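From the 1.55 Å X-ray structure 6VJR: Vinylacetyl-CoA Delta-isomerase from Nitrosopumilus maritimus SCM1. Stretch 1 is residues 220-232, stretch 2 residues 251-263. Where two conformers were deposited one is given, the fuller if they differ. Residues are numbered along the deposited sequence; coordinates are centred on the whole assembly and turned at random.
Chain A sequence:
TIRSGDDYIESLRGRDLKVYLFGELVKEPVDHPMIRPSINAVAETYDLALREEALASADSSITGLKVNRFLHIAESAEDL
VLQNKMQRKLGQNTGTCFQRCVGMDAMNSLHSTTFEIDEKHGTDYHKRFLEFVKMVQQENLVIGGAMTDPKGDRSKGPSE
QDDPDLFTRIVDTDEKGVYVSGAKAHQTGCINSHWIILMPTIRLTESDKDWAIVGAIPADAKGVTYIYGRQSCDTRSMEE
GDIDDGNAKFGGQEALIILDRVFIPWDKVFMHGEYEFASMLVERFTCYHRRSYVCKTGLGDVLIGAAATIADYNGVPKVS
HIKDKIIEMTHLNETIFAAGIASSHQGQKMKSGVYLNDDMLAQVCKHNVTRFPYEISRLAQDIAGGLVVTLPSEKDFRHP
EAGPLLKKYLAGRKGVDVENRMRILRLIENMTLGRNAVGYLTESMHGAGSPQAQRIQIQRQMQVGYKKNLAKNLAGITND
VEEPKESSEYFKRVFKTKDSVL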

# COMPACT_ATOMS: atom_id res chain seq x y z
N ASP A 220 43.14 16.12 4.21
CA ASP A 220 44.38 16.14 3.41
C ASP A 220 45.45 15.16 3.90
O ASP A 220 46.59 15.32 3.51
CB ASP A 220 44.96 17.54 3.32
CG ASP A 220 45.45 18.18 4.60
OD1 ASP A 220 45.27 17.53 5.67
OD2 ASP A 220 46.05 19.30 4.51
N ALA A 221 45.10 14.17 4.74
CA ALA A 221 46.05 13.16 5.20
C ALA A 221 46.76 12.47 4.04
O ALA A 221 46.14 12.13 3.04
CB ALA A 221 45.34 12.15 6.04
N LYS A 222 48.05 12.19 4.26
CA LYS A 222 48.84 11.39 3.31
C LYS A 222 48.31 9.96 3.27
O LYS A 222 47.95 9.40 4.30
CB LYS A 222 50.32 11.47 3.71
CG LYS A 222 50.85 12.88 3.53
CD LYS A 222 50.63 13.55 2.16
CE LYS A 222 51.29 14.90 2.05
NZ LYS A 222 50.89 15.58 0.81
N GLY A 223 48.25 9.37 2.08
CA GLY A 223 47.86 7.98 1.91
C GLY A 223 46.39 7.82 1.53
O GLY A 223 45.93 6.70 1.31
N VAL A 224 45.66 8.94 1.42
CA VAL A 224 44.24 8.93 1.08
C VAL A 224 44.07 9.24 -0.39
O VAL A 224 44.66 10.18 -0.91
CB VAL A 224 43.45 9.95 1.91
CG1 VAL A 224 41.97 9.93 1.52
CG2 VAL A 224 43.61 9.75 3.42
N THR A 225 43.24 8.44 -1.05
CA THR A 225 42.77 8.73 -2.39
C THR A 225 41.24 8.76 -2.37
O THR A 225 40.62 7.87 -1.78
CB THR A 225 43.25 7.64 -3.36
OG1 THR A 225 44.68 7.48 -3.32
CG2 THR A 225 42.79 7.96 -4.77
N TYR A 226 40.67 9.78 -3.04
CA TYR A 226 39.22 9.90 -3.19
C TYR A 226 38.84 9.59 -4.63
O TYR A 226 39.44 10.15 -5.56
CB TYR A 226 38.71 11.31 -2.86
CG TYR A 226 39.02 11.77 -1.45
CD1 TYR A 226 40.21 12.42 -1.17
CD2 TYR A 226 38.13 11.56 -0.40
CE1 TYR A 226 40.51 12.87 0.11
CE2 TYR A 226 38.42 12.01 0.88
CZ TYR A 226 39.61 12.66 1.14
OH TYR A 226 39.83 13.07 2.43
N ILE A 227 37.85 8.70 -4.80
CA ILE A 227 37.33 8.38 -6.12
C ILE A 227 35.85 8.77 -6.15
O ILE A 227 35.05 8.20 -5.44
CB ILE A 227 37.58 6.93 -6.53
CG1 ILE A 227 39.05 6.52 -6.37
CG2 ILE A 227 37.12 6.77 -7.97
CD1 ILE A 227 39.32 5.06 -6.64
N TYR A 228 35.55 9.81 -6.93
CA TYR A 228 34.24 10.44 -6.89
C TYR A 228 33.16 9.49 -7.42
O TYR A 228 33.38 8.80 -8.40
CB TYR A 228 34.28 11.72 -7.73
CG TYR A 228 33.42 12.86 -7.22
CD1 TYR A 228 33.93 13.76 -6.29
CD2 TYR A 228 32.12 13.05 -7.65
CE1 TYR A 228 33.16 14.77 -5.75
CE2 TYR A 228 31.34 14.09 -7.14
CZ TYR A 228 31.88 14.96 -6.21
OH TYR A 228 31.13 15.97 -5.70
N GLY A 229 31.97 9.52 -6.83
CA GLY A 229 30.85 8.77 -7.37
C GLY A 229 30.09 9.55 -8.45
O GLY A 229 29.86 10.73 -8.36
N ARG A 230 29.62 8.82 -9.48
CA ARG A 230 28.71 9.40 -10.44
C ARG A 230 27.35 9.60 -9.79
O ARG A 230 27.05 9.00 -8.77
CB ARG A 230 28.54 8.50 -11.66
CG ARG A 230 29.75 8.42 -12.56
CD ARG A 230 29.37 8.04 -13.96
NE ARG A 230 28.76 9.18 -14.65
CZ ARG A 230 28.83 9.38 -15.96
NH1 ARG A 230 29.32 8.45 -16.77
NH2 ARG A 230 28.31 10.49 -16.47
N GLN A 231 26.52 10.42 -10.40
CA GLN A 231 25.14 10.58 -10.02
C GLN A 231 24.32 10.61 -11.32
O GLN A 231 24.84 11.06 -12.36
CB GLN A 231 24.87 11.85 -9.23
CG GLN A 231 25.62 11.91 -7.92
CD GLN A 231 25.20 13.09 -7.07
OE1 GLN A 231 24.86 14.16 -7.58
NE2 GLN A 231 25.18 12.89 -5.75
N SER A 232 23.05 10.19 -11.22
CA SER A 232 22.10 10.39 -12.30
C SER A 232 22.11 11.85 -12.77
O SER A 232 21.95 12.73 -11.96
CB SER A 232 20.72 9.96 -11.90
OG SER A 232 19.86 10.17 -13.01
N GLY A 251 23.53 20.52 -4.56
CA GLY A 251 23.56 19.08 -4.79
C GLY A 251 24.31 18.38 -3.66
O GLY A 251 24.83 19.01 -2.72
N GLY A 252 24.43 17.07 -3.82
CA GLY A 252 25.15 16.24 -2.86
C GLY A 252 26.45 15.71 -3.46
O GLY A 252 26.82 16.03 -4.59
N GLN A 253 27.20 14.99 -2.63
CA GLN A 253 28.51 14.49 -3.01
C GLN A 253 28.74 13.18 -2.27
O GLN A 253 28.57 13.15 -1.04
CB GLN A 253 29.60 15.47 -2.52
CG GLN A 253 31.02 14.90 -2.50
CD GLN A 253 32.01 15.91 -1.98
OE1 GLN A 253 32.44 15.89 -0.81
NE2 GLN A 253 32.36 16.83 -2.86
N GLU A 254 29.19 12.18 -3.02
CA GLU A 254 29.68 10.94 -2.45
C GLU A 254 31.02 10.59 -3.10
O GLU A 254 31.25 10.89 -4.29
CB GLU A 254 28.67 9.81 -2.68
CG GLU A 254 27.27 10.13 -2.17
CD GLU A 254 26.39 10.91 -3.14
OE1 GLU A 254 26.32 10.56 -4.35
OE2 GLU A 254 25.72 11.87 -2.68
N ALA A 255 31.90 9.94 -2.31
CA ALA A 255 33.13 9.41 -2.88
C ALA A 255 33.55 8.15 -2.11
O ALA A 255 33.17 7.96 -0.96
CB ALA A 255 34.23 10.46 -2.86
N LEU A 256 34.39 7.35 -2.76
CA LEU A 256 35.09 6.23 -2.15
C LEU A 256 36.43 6.75 -1.63
O LEU A 256 37.22 7.32 -2.38
CB LEU A 256 35.27 5.17 -3.23
CG LEU A 256 36.03 3.91 -2.83
CD1 LEU A 256 35.36 3.10 -1.74
CD2 LEU A 256 36.31 3.07 -4.05
N ILE A 257 36.66 6.54 -0.34
CA ILE A 257 37.89 6.95 0.31
C ILE A 257 38.78 5.72 0.46
O ILE A 257 38.44 4.74 1.13
CB ILE A 257 37.62 7.55 1.69
CG1 ILE A 257 36.53 8.61 1.69
CG2 ILE A 257 38.94 8.08 2.25
CD1 ILE A 257 36.27 9.18 3.07
N ILE A 258 39.91 5.76 -0.24
CA ILE A 258 40.90 4.71 -0.12
C ILE A 258 41.95 5.13 0.90
O ILE A 258 42.39 6.27 0.89
CB ILE A 258 41.56 4.38 -1.46
CG1 ILE A 258 40.55 4.26 -2.61
CG2 ILE A 258 42.45 3.13 -1.28
CD1 ILE A 258 39.57 3.12 -2.47
N LEU A 259 42.32 4.19 1.80
CA LEU A 259 43.33 4.42 2.82
C LEU A 259 44.50 3.45 2.63
O LEU A 259 44.30 2.22 2.64
CB LEU A 259 42.69 4.17 4.18
CG LEU A 259 41.37 4.91 4.44
CD1 LEU A 259 40.57 4.31 5.58
CD2 LEU A 259 41.62 6.35 4.71
N ASP A 260 45.70 3.99 2.41
CA ASP A 260 46.93 3.22 2.27
C ASP A 260 47.90 3.64 3.37
O ASP A 260 48.63 4.62 3.26
CB ASP A 260 47.54 3.39 0.89
CG ASP A 260 48.78 2.54 0.66
OD1 ASP A 260 49.03 1.64 1.48
OD2 ASP A 260 49.49 2.82 -0.33
N ARG A 261 47.87 2.87 4.45
CA ARG A 261 48.82 3.03 5.54
C ARG A 261 48.77 4.48 6.03
O ARG A 261 49.82 5.11 6.25
CB ARG A 261 50.24 2.60 5.19
CG ARG A 261 50.37 1.12 4.87
CD ARG A 261 51.71 0.81 4.20
NE ARG A 261 51.60 1.41 2.86
CZ ARG A 261 52.49 1.44 1.88
NH1 ARG A 261 52.20 2.12 0.78
NH2 ARG A 261 53.66 0.82 1.99
N VAL A 262 47.54 4.95 6.25
CA VAL A 262 47.33 6.29 6.75
C VAL A 262 47.66 6.32 8.24
O VAL A 262 47.18 5.49 9.01
CB VAL A 262 45.87 6.72 6.46
CG1 VAL A 262 45.54 8.09 7.04
CG2 VAL A 262 45.58 6.76 4.99
N PHE A 263 48.42 7.32 8.66
CA PHE A 263 48.83 7.48 10.04
C PHE A 263 47.80 8.25 10.84
O PHE A 263 47.31 9.30 10.39
CB PHE A 263 50.14 8.24 10.08
CG PHE A 263 50.61 8.51 11.49
CD1 PHE A 263 51.07 7.47 12.30
CD2 PHE A 263 50.60 9.80 12.02
CE1 PHE A 263 51.52 7.71 13.60
CE2 PHE A 263 51.05 10.03 13.31
CZ PHE A 263 51.50 8.99 14.09
O HOH W 1 49.24 9.44 6.71
O HOH W 2 28.25 14.76 -6.58
O HOH W 3 28.73 12.06 -5.96
O HOH W 4 23.18 15.88 -5.99

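Residues 224-228 and the strand through Ala-255 to Ile-258 run antiparallel, and their pairing is carried mainly by backbone hydrogen bonds. Thr-225 and Ile-258 satisfy each other in both directions (Thr-225 N to Ile-258 O, 3.0 Å; Ile-258 N to Thr-225 O, 2.7 Å), as do Ile-227 and Leu-256 (Ile-227 N to Leu-256 O and Leu-256 N to Ile-227 O, both 2.9 Å). The ladder extends at one end through Asp-260 N to Gly-223 O (2.9 Å) and at the other through Gly-229 N to Glu-254 O (3.0 Å). Gly-223 is the third residue of the type II turn from Ala-221 to Val-224; a CB there would clash with Asp-260 O. Beside this turn, water 1 donates to Lys-222 O (2.7 Å) and accepts from Phe-263 N (3.0 Å).

Val-224, Tyr-226 and Tyr-228 share a face with Ala-255, Ile-257 and Leu-259; Val-224 CG1 packs 3.6 Å from Ile-257 CG2. On the other face, Ile-227 CD1 lies 4.3 Å from Ile-258 CG1.

Side chains add two further hydrogen bonds: Gln-253 NE2 donates to Tyr-228 OH (3.2 Å), and Gln-231 NE2 to Glu-254 OE1 (2.9 Å). Water 4 donates to Gln-231 OE1 (2.9 Å) while accepting from Gly-252 N (2.8 Å), and water 3 accepts from Glu-254 N (3.0 Å), so these buried amides are not left unpaired.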